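Local atomic coordinates of cellobiose 2-epimerase (Spirochaeta thermophila DSM 6192, PDB entry 5ZIG), a protein that probably catalyses the reversible epimerization of cellobiose to 4-O-beta-D-glucopyranosyl-D-mannose. Residues Glu147-Leu152 and Glu199-Leu204; Leu204-Lys209 and Val265-Gly270. All coordinates share one frame; numbering follows the deposited sequence.

Contact 1: Glu147-Leu152 and Glu199-Leu204; sequences ETFDLL and EAYSTL
Y201 OH sits against the side chain of L152 and forms a hydrogen bond with E153 OE2, one residue further along helix 139-156. The phenol oxygen lies 3.2 Å from L152 CB. It also lies 3.4 Å from L152 CD2, so carbon packs beside the polar bond. The contact joins neighbouring outer and inner helices of the (alpha/alpha)6 barrel typical of the N-acylglucosamine 2-epimerase family. Helix 139-156 belongs to the outer ring and helix 191-208 to the inner ring. The two segments run in roughly opposed directions but strongly inclined, at 134° between their N-to-C directions. Their axes come no closer than 12.3 Å, and long side chains fill the distance.

F149 and Y201 carry most of the contact. They form a T-shaped pair, with the edge of F149 directed at one face of Y201. The ring planes meet at 64°, and the centroids are 5.0 Å apart. F149 CD1 comes within 3.5 Å of Y201 CZ, and CE1 stands over the same face toward its rim. F149 has CG anti to its own N (chi1 175°), which carries the ring out to the opposing helix. L152 takes a different side of the tyrosine: its CD2 methyl lies at the ring edge, near the plane. An alanine in place of Y201 would probably leave the F149 edge without its opposing face and E153 OE2 without its phenol partner.

All four touching residues are buried. Helix 211-228 closes over the pair, with V213 and A216 against Y201 and R212 against F149. W146 makes a further edge-to-face pair with F149. L204 completes the contact one turn beyond Y201, where its CD2 methyl meets F149 CD1 obliquely at 3.9 Å.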
# COMPACT_ATOMS: atom_id res chain seq x y z
N GLU A 147 13.03 -0.49 -16.61
CA GLU A 147 14.13 0.43 -16.36
C GLU A 147 14.25 0.77 -14.88
O GLU A 147 15.35 0.81 -14.33
CB GLU A 147 13.92 1.71 -17.18
CG GLU A 147 15.13 2.65 -17.25
CD GLU A 147 14.82 3.96 -17.95
OE1 GLU A 147 13.88 4.69 -17.54
OE2 GLU A 147 15.51 4.27 -18.94
N THR A 148 13.11 1.01 -14.22
CA THR A 148 13.15 1.41 -12.82
C THR A 148 13.57 0.25 -11.92
O THR A 148 14.41 0.43 -11.03
CB THR A 148 11.77 1.97 -12.42
OG1 THR A 148 11.30 2.86 -13.45
CG2 THR A 148 11.84 2.71 -11.10
N PHE A 149 12.97 -0.93 -12.13
CA PHE A 149 13.46 -2.17 -11.51
C PHE A 149 14.97 -2.29 -11.63
O PHE A 149 15.68 -2.54 -10.64
CB PHE A 149 12.78 -3.37 -12.19
CG PHE A 149 13.28 -4.73 -11.71
CD1 PHE A 149 12.86 -5.26 -10.49
CD2 PHE A 149 14.19 -5.45 -12.47
CE1 PHE A 149 13.30 -6.52 -10.07
CE2 PHE A 149 14.64 -6.70 -12.04
CZ PHE A 149 14.19 -7.24 -10.84
N ASP A 150 15.50 -2.10 -12.84
CA ASP A 150 16.95 -2.23 -13.02
C ASP A 150 17.70 -1.26 -12.14
O ASP A 150 18.77 -1.60 -11.61
CB ASP A 150 17.32 -2.04 -14.49
CG ASP A 150 17.10 -3.30 -15.30
OD1 ASP A 150 16.96 -4.37 -14.67
OD2 ASP A 150 17.05 -3.23 -16.55
N LEU A 151 17.15 -0.05 -11.93
CA LEU A 151 17.83 0.92 -11.07
C LEU A 151 17.78 0.49 -9.62
O LEU A 151 18.78 0.60 -8.89
CB LEU A 151 17.20 2.30 -11.22
CG LEU A 151 17.49 3.15 -12.45
CD1 LEU A 151 16.58 4.37 -12.44
CD2 LEU A 151 18.97 3.56 -12.50
N LEU A 152 16.60 0.06 -9.17
CA LEU A 152 16.43 -0.47 -7.82
C LEU A 152 17.43 -1.59 -7.53
O LEU A 152 17.98 -1.67 -6.43
CB LEU A 152 14.99 -0.96 -7.64
CG LEU A 152 13.89 0.03 -7.25
CD1 LEU A 152 14.08 1.41 -7.87
CD2 LEU A 152 12.53 -0.54 -7.62
N GLU A 199 6.07 -5.34 -2.53
CA GLU A 199 4.72 -5.20 -3.08
C GLU A 199 4.77 -4.99 -4.59
O GLU A 199 4.05 -5.66 -5.35
CB GLU A 199 4.00 -4.06 -2.38
CG GLU A 199 2.74 -3.55 -3.06
CD GLU A 199 2.24 -2.25 -2.43
OE1 GLU A 199 2.92 -1.20 -2.55
OE2 GLU A 199 1.18 -2.29 -1.79
N ALA A 200 5.63 -4.07 -5.03
CA ALA A 200 5.84 -3.83 -6.45
C ALA A 200 6.27 -5.10 -7.17
O ALA A 200 5.79 -5.39 -8.27
CB ALA A 200 6.89 -2.73 -6.65
N TYR A 201 7.21 -5.83 -6.58
CA TYR A 201 7.85 -6.94 -7.30
C TYR A 201 6.89 -8.11 -7.47
O TYR A 201 6.85 -8.71 -8.55
CB TYR A 201 9.12 -7.39 -6.58
CG TYR A 201 10.29 -6.44 -6.75
CD1 TYR A 201 10.13 -5.21 -7.39
CD2 TYR A 201 11.55 -6.77 -6.29
CE1 TYR A 201 11.21 -4.33 -7.55
CE2 TYR A 201 12.65 -5.89 -6.45
CZ TYR A 201 12.46 -4.68 -7.09
OH TYR A 201 13.53 -3.80 -7.27
N SER A 202 6.13 -8.45 -6.42
CA SER A 202 5.07 -9.45 -6.58
C SER A 202 4.23 -9.18 -7.81
O SER A 202 3.97 -10.08 -8.62
CB SER A 202 4.18 -9.51 -5.33
OG SER A 202 4.88 -10.05 -4.21
N THR A 203 3.84 -7.91 -8.01
CA THR A 203 2.98 -7.54 -9.13
C THR A 203 3.77 -7.52 -10.45
O THR A 203 3.23 -7.92 -11.50
CB THR A 203 2.31 -6.18 -8.83
OG1 THR A 203 1.29 -6.36 -7.84
CG2 THR A 203 1.67 -5.55 -10.07
N LEU A 204 5.02 -7.05 -10.44
CA LEU A 204 5.84 -7.13 -11.65
C LEU A 204 6.07 -8.58 -12.05
O LEU A 204 6.03 -8.93 -13.24
CB LEU A 204 7.17 -6.38 -11.46
CG LEU A 204 8.11 -6.32 -12.68
CD1 LEU A 204 7.45 -5.60 -13.87
CD2 LEU A 204 9.48 -5.71 -12.35

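Contact 2: Leu204-Lys209 and Val265-Gly270; sequences LFRTTK and VELLYG
The R206 side chain lies roughly perpendicular to that of L267, with a face of the guanidinium turned to the leucine. That face covers the L267 CD2 methyl, which lies toward its rim. The nearest pair is R206 NH2 and L267 CD2, at 3.9 Å. This is packing between two neighbouring inner helices of the (alpha/alpha)6 barrel, 191-208 and 251-269, near the C-terminal ends of both.

The R206 chain is extended to CG and CD and then bends at chi3 (-81°), which turns the guanidinium to L267. R206 NH1 forms a salt bridge with E263, one turn earlier on the same helix as L267. That bond probably helps to hold the flat group over the methyl.

F205 and L267 run alongside each other, pointing opposite ways. F205 CD2 is 4.1 Å from L267 CB. Its neighbour CE2 lies obliquely near L267 O. The F205 ring is buried and also packs on R214 and M217 of helix 211-228, while R206 is exposed.

Helix 191-208 finishes just beyond these residues, and K209 leaves it with positive phi. K209 NZ turns back to R206 O at 3.3 Å. L204 O accepts from T208 twice, on opposite faces of its carbonyl plane: from N at 3.0 Å and from OG1 at 2.8 Å.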
# COMPACT_ATOMS: atom_id res chain seq x y z
N LEU A 204 5.02 -7.05 -10.44
CA LEU A 204 5.84 -7.13 -11.65
C LEU A 204 6.07 -8.58 -12.05
O LEU A 204 6.03 -8.93 -13.24
CB LEU A 204 7.17 -6.38 -11.46
CG LEU A 204 8.11 -6.32 -12.68
CD1 LEU A 204 7.45 -5.60 -13.87
CD2 LEU A 204 9.48 -5.71 -12.35
N PHE A 205 6.27 -9.46 -11.06
CA PHE A 205 6.43 -10.89 -11.35
C PHE A 205 5.12 -11.51 -11.84
O PHE A 205 5.13 -12.35 -12.75
CB PHE A 205 6.93 -11.63 -10.11
CG PHE A 205 7.11 -13.11 -10.31
CD1 PHE A 205 8.18 -13.60 -11.04
CD2 PHE A 205 6.20 -14.01 -9.78
CE1 PHE A 205 8.35 -14.95 -11.23
CE2 PHE A 205 6.35 -15.36 -9.96
CZ PHE A 205 7.43 -15.84 -10.68
N ARG A 206 3.99 -11.15 -11.22
CA ARG A 206 2.71 -11.63 -11.72
C ARG A 206 2.50 -11.23 -13.17
O ARG A 206 2.00 -12.01 -13.98
CB ARG A 206 1.56 -11.10 -10.86
CG ARG A 206 0.19 -11.52 -11.42
CD ARG A 206 -0.99 -11.02 -10.55
NE ARG A 206 -1.18 -11.90 -9.40
CZ ARG A 206 -0.79 -11.62 -8.17
NH1 ARG A 206 -0.18 -10.48 -7.90
NH2 ARG A 206 -1.02 -12.50 -7.20
N THR A 207 2.89 -10.00 -13.52
CA THR A 207 2.67 -9.47 -14.86
C THR A 207 3.61 -10.11 -15.89
O THR A 207 3.22 -10.28 -17.05
CB THR A 207 2.86 -7.93 -14.83
OG1 THR A 207 2.12 -7.36 -13.73
CG2 THR A 207 2.46 -7.26 -16.15
N THR A 208 4.83 -10.49 -15.49
CA THR A 208 5.85 -10.91 -16.46
C THR A 208 6.46 -12.29 -16.22
O THR A 208 7.02 -12.86 -17.16
CB THR A 208 7.01 -9.90 -16.50
OG1 THR A 208 7.72 -9.95 -15.25
CG2 THR A 208 6.53 -8.48 -16.76
N LYS A 209 6.42 -12.82 -15.00
CA LYS A 209 7.03 -14.12 -14.68
C LYS A 209 8.52 -14.13 -14.99
O LYS A 209 9.11 -15.18 -15.29
CB LYS A 209 6.33 -15.27 -15.42
CG LYS A 209 5.09 -15.81 -14.70
CD LYS A 209 3.89 -14.91 -14.91
CE LYS A 209 3.65 -14.63 -16.40
NZ LYS A 209 2.41 -13.82 -16.66
N VAL A 265 4.94 -15.21 -1.27
CA VAL A 265 5.29 -16.61 -1.04
C VAL A 265 4.33 -17.55 -1.76
O VAL A 265 4.70 -18.67 -2.15
CB VAL A 265 5.39 -16.91 0.47
CG1 VAL A 265 5.63 -18.42 0.76
CG2 VAL A 265 6.50 -16.12 1.09
N GLU A 266 3.09 -17.11 -2.00
CA GLU A 266 2.20 -17.85 -2.88
C GLU A 266 2.68 -17.79 -4.33
O GLU A 266 2.69 -18.81 -5.04
CB GLU A 266 0.77 -17.33 -2.75
CG GLU A 266 -0.26 -18.18 -3.48
CD GLU A 266 -1.66 -18.08 -2.88
OE1 GLU A 266 -2.60 -18.64 -3.48
OE2 GLU A 266 -1.82 -17.46 -1.80
N LEU A 267 3.09 -16.61 -4.81
CA LEU A 267 3.63 -16.55 -6.16
C LEU A 267 4.87 -17.41 -6.31
O LEU A 267 5.14 -17.93 -7.40
CB LEU A 267 3.94 -15.10 -6.53
CG LEU A 267 2.75 -14.21 -6.88
CD1 LEU A 267 3.22 -12.76 -6.96
CD2 LEU A 267 2.10 -14.67 -8.19
N LEU A 268 5.64 -17.59 -5.23
CA LEU A 268 6.86 -18.38 -5.34
C LEU A 268 6.59 -19.88 -5.26
O LEU A 268 7.12 -20.66 -6.05
CB LEU A 268 7.85 -17.94 -4.25
CG LEU A 268 8.96 -16.93 -4.57
CD1 LEU A 268 8.44 -15.73 -5.32
CD2 LEU A 268 9.56 -16.47 -3.28
N TYR A 269 5.77 -20.32 -4.30
CA TYR A 269 5.59 -21.74 -4.05
C TYR A 269 4.16 -22.23 -4.23
O TYR A 269 3.91 -23.42 -4.00
CB TYR A 269 6.06 -22.11 -2.64
CG TYR A 269 7.43 -21.61 -2.32
CD1 TYR A 269 8.56 -22.19 -2.90
CD2 TYR A 269 7.61 -20.56 -1.43
CE1 TYR A 269 9.82 -21.73 -2.60
CE2 TYR A 269 8.87 -20.09 -1.13
CZ TYR A 269 9.98 -20.68 -1.71
OH TYR A 269 11.23 -20.20 -1.40
N GLY A 270 3.23 -21.37 -4.60
CA GLY A 270 1.86 -21.80 -4.83
C GLY A 270 1.13 -22.18 -3.55
O GLY A 270 1.60 -21.98 -2.43

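How the contacts relate
Both contacts use helix 191-208 and share L204, whose side chain takes part in contact 1 alone. Contact 1 ties this inner helix outward to helix 139-156. Contact 2 ties it to the next inner helix, 251-269. Their centres are 13 Å apart. Contact 1 is fully buried and rests on an aromatic pair and leucines. Contact 2 is only partly buried and combines a buried phenylalanine with an exposed arginine at the helix ends. In each, a polar side chain binds a glutamate on the opposing helix just outside the segment. S202 O and L267 CD1, 3.2 Å apart, bring the two contacts together.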